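Local coordinates for pesticidal crystal protein Cry2Aa (Bacillus thuringiensis serovar kurstaki, PDB 1I5P), which promotes colloid-osmotic lysis by binding to midgut epithelial cells of dipteran and lepidopteran larvae, at residues 41-46 against 414-419. Residues are numbered along the deposited sequence; the frame is centred on the assembly and turned at random.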
ATOM      1  N   TRP A  41      13.313   8.869  -9.269  1.00 13.04           N
ATOM      2  CA  TRP A  41      12.603   9.278  -8.067  1.00 13.48           C
ATOM      3  C   TRP A  41      13.643   9.501  -6.965  1.00 14.16           C
ATOM      4  O   TRP A  41      13.639  10.522  -6.274  1.00 13.99           O
ATOM      5  CB  TRP A  41      11.621   8.175  -7.656  1.00 11.66           C
ATOM      6  CG  TRP A  41      11.016   8.325  -6.286  1.00 12.62           C
ATOM      7  CD1 TRP A  41       9.972   9.132  -5.931  1.00 11.80           C
ATOM      8  CD2 TRP A  41      11.382   7.600  -5.102  1.00 11.93           C
ATOM      9  NE1 TRP A  41       9.658   8.947  -4.602  1.00 13.16           N
ATOM     10  CE2 TRP A  41      10.508   8.013  -4.072  1.00 12.48           C
ATOM     11  CE3 TRP A  41      12.358   6.638  -4.815  1.00 10.83           C
ATOM     12  CZ2 TRP A  41      10.585   7.496  -2.776  1.00 11.79           C
ATOM     13  CZ3 TRP A  41      12.434   6.120  -3.524  1.00  8.62           C
ATOM     14  CH2 TRP A  41      11.549   6.552  -2.521  1.00 11.07           C
ATOM     15  N   LYS A  42      14.549   8.543  -6.819  1.00 13.39           N
ATOM     16  CA  LYS A  42      15.582   8.635  -5.795  1.00 15.90           C
ATOM     17  C   LYS A  42      16.422   9.893  -5.940  1.00 16.75           C
ATOM     18  O   LYS A  42      16.675  10.602  -4.965  1.00 18.48           O
ATOM     19  CB  LYS A  42      16.500   7.415  -5.854  1.00 12.78           C
ATOM     20  CG  LYS A  42      17.576   7.403  -4.780  1.00 12.74           C
ATOM     21  CD  LYS A  42      16.952   7.463  -3.397  1.00 11.48           C
ATOM     22  CE  LYS A  42      17.916   7.014  -2.320  1.00  8.54           C
ATOM     23  NZ  LYS A  42      17.243   7.040  -1.001  1.00 10.26           N
ATOM     24  N   ARG A  43      16.838  10.165  -7.168  1.00 15.88           N
ATOM     25  CA  ARG A  43      17.678  11.312  -7.473  1.00 15.92           C
ATOM     26  C   ARG A  43      17.051  12.683  -7.265  1.00 15.70           C
ATOM     27  O   ARG A  43      17.685  13.582  -6.719  1.00 16.76           O
ATOM     28  CB  ARG A  43      18.166  11.212  -8.924  1.00 17.37           C
ATOM     29  CG  ARG A  43      19.080  12.351  -9.370  1.00 19.25           C
ATOM     30  CD  ARG A  43      19.488  12.207 -10.836  1.00 18.51           C
ATOM     31  NE  ARG A  43      18.428  12.561 -11.783  1.00 18.74           N
ATOM     32  CZ  ARG A  43      18.121  13.807 -12.142  1.00 19.77           C
ATOM     33  NH1 ARG A  43      18.791  14.835 -11.635  1.00 18.24           N
ATOM     34  NH2 ARG A  43      17.160  14.029 -13.030  1.00 18.42           N
ATOM     35  N   THR A  44      15.805  12.839  -7.695  1.00 14.52           N
ATOM     36  CA  THR A  44      15.124  14.129  -7.625  1.00 12.77           C
ATOM     37  C   THR A  44      14.012  14.302  -6.601  1.00 14.72           C
ATOM     38  O   THR A  44      13.653  15.431  -6.266  1.00 13.24           O
ATOM     39  CB  THR A  44      14.497  14.464  -8.984  1.00 15.47           C
ATOM     40  OG1 THR A  44      13.345  13.632  -9.176  1.00 12.89           O
ATOM     41  CG2 THR A  44      15.487  14.206 -10.118  1.00 14.35           C
ATOM     42  N   ASP A  45      13.442  13.210  -6.114  1.00 15.51           N
ATOM     43  CA  ASP A  45      12.342  13.352  -5.180  1.00 16.94           C
ATOM     44  C   ASP A  45      12.640  13.062  -3.731  1.00 17.95           C
ATOM     45  O   ASP A  45      13.750  12.673  -3.360  1.00 16.96           O
ATOM     46  CB  ASP A  45      11.160  12.503  -5.637  1.00 18.57           C
ATOM     47  CG  ASP A  45      10.564  12.996  -6.940  1.00 22.93           C
ATOM     48  OD1 ASP A  45      10.518  14.225  -7.139  1.00 25.73           O
ATOM     49  OD2 ASP A  45      10.141  12.157  -7.759  1.00 24.58           O
ATOM     50  N   HIS A  46      11.626  13.288  -2.909  1.00 16.70           N
ATOM     51  CA  HIS A  46      11.745  13.058  -1.494  1.00 17.00           C
ATOM     52  C   HIS A  46      11.634  11.570  -1.224  1.00 16.68           C
ATOM     53  O   HIS A  46      10.538  11.033  -1.087  1.00 17.12           O
ATOM     54  CB  HIS A  46      10.648  13.809  -0.735  1.00 15.92           C
ATOM     55  CG  HIS A  46      10.658  13.557   0.740  1.00 14.60           C
ATOM     56  ND1 HIS A  46      11.787  13.708   1.514  1.00 12.69           N
ATOM     57  CD2 HIS A  46       9.676  13.150   1.582  1.00 15.17           C
ATOM     58  CE1 HIS A  46      11.505  13.401   2.768  1.00 14.78           C
ATOM     59  NE2 HIS A  46      10.230  13.059   2.836  1.00 13.36           N
ATOM     60  N   ASN A 414       9.567  19.752   0.626  1.00 18.90           N
ATOM     61  CA  ASN A 414       9.488  18.396   0.082  1.00 18.37           C
ATOM     62  C   ASN A 414       8.152  18.139  -0.593  1.00 18.64           C
ATOM     63  O   ASN A 414       7.104  18.529  -0.078  1.00 19.61           O
ATOM     64  CB  ASN A 414       9.645  17.344   1.182  1.00 18.86           C
ATOM     65  CG  ASN A 414      11.003  17.364   1.843  1.00 20.97           C
ATOM     66  OD1 ASN A 414      12.024  17.539   1.191  1.00 18.91           O
ATOM     67  ND2 ASN A 414      11.015  17.157   3.155  1.00 21.07           N
ATOM     68  N   SER A 415       8.189  17.478  -1.743  1.00 17.71           N
ATOM     69  CA  SER A 415       6.959  17.122  -2.433  1.00 17.40           C
ATOM     70  C   SER A 415       6.807  15.630  -2.171  1.00 16.50           C
ATOM     71  O   SER A 415       7.800  14.909  -2.041  1.00 14.09           O
ATOM     72  CB  SER A 415       7.052  17.387  -3.940  1.00 18.13           C
ATOM     73  OG  SER A 415       7.723  16.337  -4.608  1.00 20.74           O
ATOM     74  N   ASN A 416       5.565  15.171  -2.078  1.00 13.95           N
ATOM     75  CA  ASN A 416       5.293  13.769  -1.814  1.00 13.55           C
ATOM     76  C   ASN A 416       4.811  13.089  -3.080  1.00 12.93           C
ATOM     77  O   ASN A 416       3.834  13.504  -3.694  1.00 11.49           O
ATOM     78  CB  ASN A 416       4.259  13.664  -0.696  1.00 12.92           C
ATOM     79  CG  ASN A 416       4.626  14.528   0.493  1.00 15.91           C
ATOM     80  OD1 ASN A 416       5.590  14.235   1.208  1.00 17.86           O
ATOM     81  ND2 ASN A 416       3.876  15.611   0.704  1.00 14.46           N
ATOM     82  N   TYR A 417       5.514  12.029  -3.460  1.00 13.74           N
ATOM     83  CA  TYR A 417       5.192  11.299  -4.676  1.00 12.44           C
ATOM     84  C   TYR A 417       5.962   9.985  -4.702  1.00 12.22           C
ATOM     85  O   TYR A 417       7.081   9.911  -4.198  1.00 10.83           O
ATOM     86  CB  TYR A 417       5.595  12.147  -5.887  1.00 13.84           C
ATOM     87  CG  TYR A 417       5.639  11.391  -7.193  1.00 14.38           C
ATOM     88  CD1 TYR A 417       4.472  11.138  -7.907  1.00 16.20           C
ATOM     89  CD2 TYR A 417       6.847  10.890  -7.697  1.00 17.98           C
ATOM     90  CE1 TYR A 417       4.493  10.405  -9.086  1.00 18.49           C
ATOM     91  CE2 TYR A 417       6.880  10.152  -8.878  1.00 18.76           C
ATOM     92  CZ  TYR A 417       5.698   9.911  -9.564  1.00 20.23           C
ATOM     93  OH  TYR A 417       5.713   9.148 -10.708  1.00 22.27           O
ATOM     94  N   PHE A 418       5.356   8.951  -5.275  1.00 10.90           N
ATOM     95  CA  PHE A 418       6.005   7.647  -5.401  1.00 11.45           C
ATOM     96  C   PHE A 418       5.635   7.079  -6.769  1.00 11.47           C
ATOM     97  O   PHE A 418       4.472   7.135  -7.164  1.00 13.96           O
ATOM     98  CB  PHE A 418       5.539   6.688  -4.295  1.00 11.16           C
ATOM     99  CG  PHE A 418       5.692   7.241  -2.904  1.00 12.65           C
ATOM    100  CD1 PHE A 418       4.667   7.980  -2.317  1.00 15.30           C
ATOM    101  CD2 PHE A 418       6.867   7.036  -2.185  1.00 10.52           C
ATOM    102  CE1 PHE A 418       4.805   8.507  -1.027  1.00 13.96           C
ATOM    103  CE2 PHE A 418       7.022   7.555  -0.898  1.00 10.81           C
ATOM    104  CZ  PHE A 418       5.987   8.294  -0.317  1.00 13.93           C
ATOM    105  N   PRO A 419       6.616   6.521  -7.503  1.00 12.67           N
ATOM    106  CA  PRO A 419       6.375   5.947  -8.834  1.00 11.83           C
ATOM    107  C   PRO A 419       5.206   4.981  -8.829  1.00 12.22           C
ATOM    108  O   PRO A 419       5.096   4.150  -7.928  1.00 11.92           O
ATOM    109  CB  PRO A 419       7.703   5.252  -9.153  1.00 12.30           C
ATOM    110  CG  PRO A 419       8.692   6.148  -8.480  1.00 11.08           C
ATOM    111  CD  PRO A 419       8.032   6.356  -7.126  1.00 11.92           C
TER
HETATM  112  O   HOH W   1       7.602  11.156  -1.574  1.00 14.74           O
HETATM  113  O   HOH W   2       9.194  13.916  -3.852  1.00 27.65           O
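Trp41, in the last turn of helix 31-44, lays its indole against the chain at 417-419 and shows how one side chain can serve a polar and an apolar partner at once. With CG anti to the backbone N, the ring reaches across so that Trp41 NE1 donates to Tyr417 O at 2.8 Å. The bond is bent, 143° at the hydrogen, and the carbonyl oxygen lies near the edge of the indole but 18° out of its plane. Over one face of the five-membered ring sits Pro419, its CD 3.8 Å from the ring centroid in a CH-pi contact, while CG of the same proline touches Trp41 CB. The benzo side meets Phe418 obliquely, Trp41 CZ2 lying 3.8 Å from Phe418 CD2.

Where the chain leaves the helix, Asp45 OD2 lies 3.5 Å from Tyr417 CD2, carboxylate and ring planes steeply inclined; Asp45 OD1 forms a salt bridge with Arg375 on strand 373-377. The His46 ring and the Asn414 side-chain amide are stacked with planes only 10° apart; Asn414 CB lies over the same ring, and a hydrogen bond from His46 NE2 to Glu243 OE2 helps fix its rotation. Two waters bridge the backbones. One, over a face of the Phe418 ring, donates to His46 O and accepts from Tyr417 N; the other links His46 N to Ser415 OG, its 2.5 Å approach to Ser415 O being doubtfully short. Ser415 OG also hydrogen-bonds Arg375 NH1, the nitrogen that bridges to Asp45.

The contact thus ties the end of an N-terminal helix to weakly bonded strand 415-416, outermost in a four-stranded middle-domain sheet, and its flanking loop residues. Direct side-chain packing holds both ends, waters bridge the backbones between, and the Asp45-Arg375 pair probably adds electrostatic attraction across the junction.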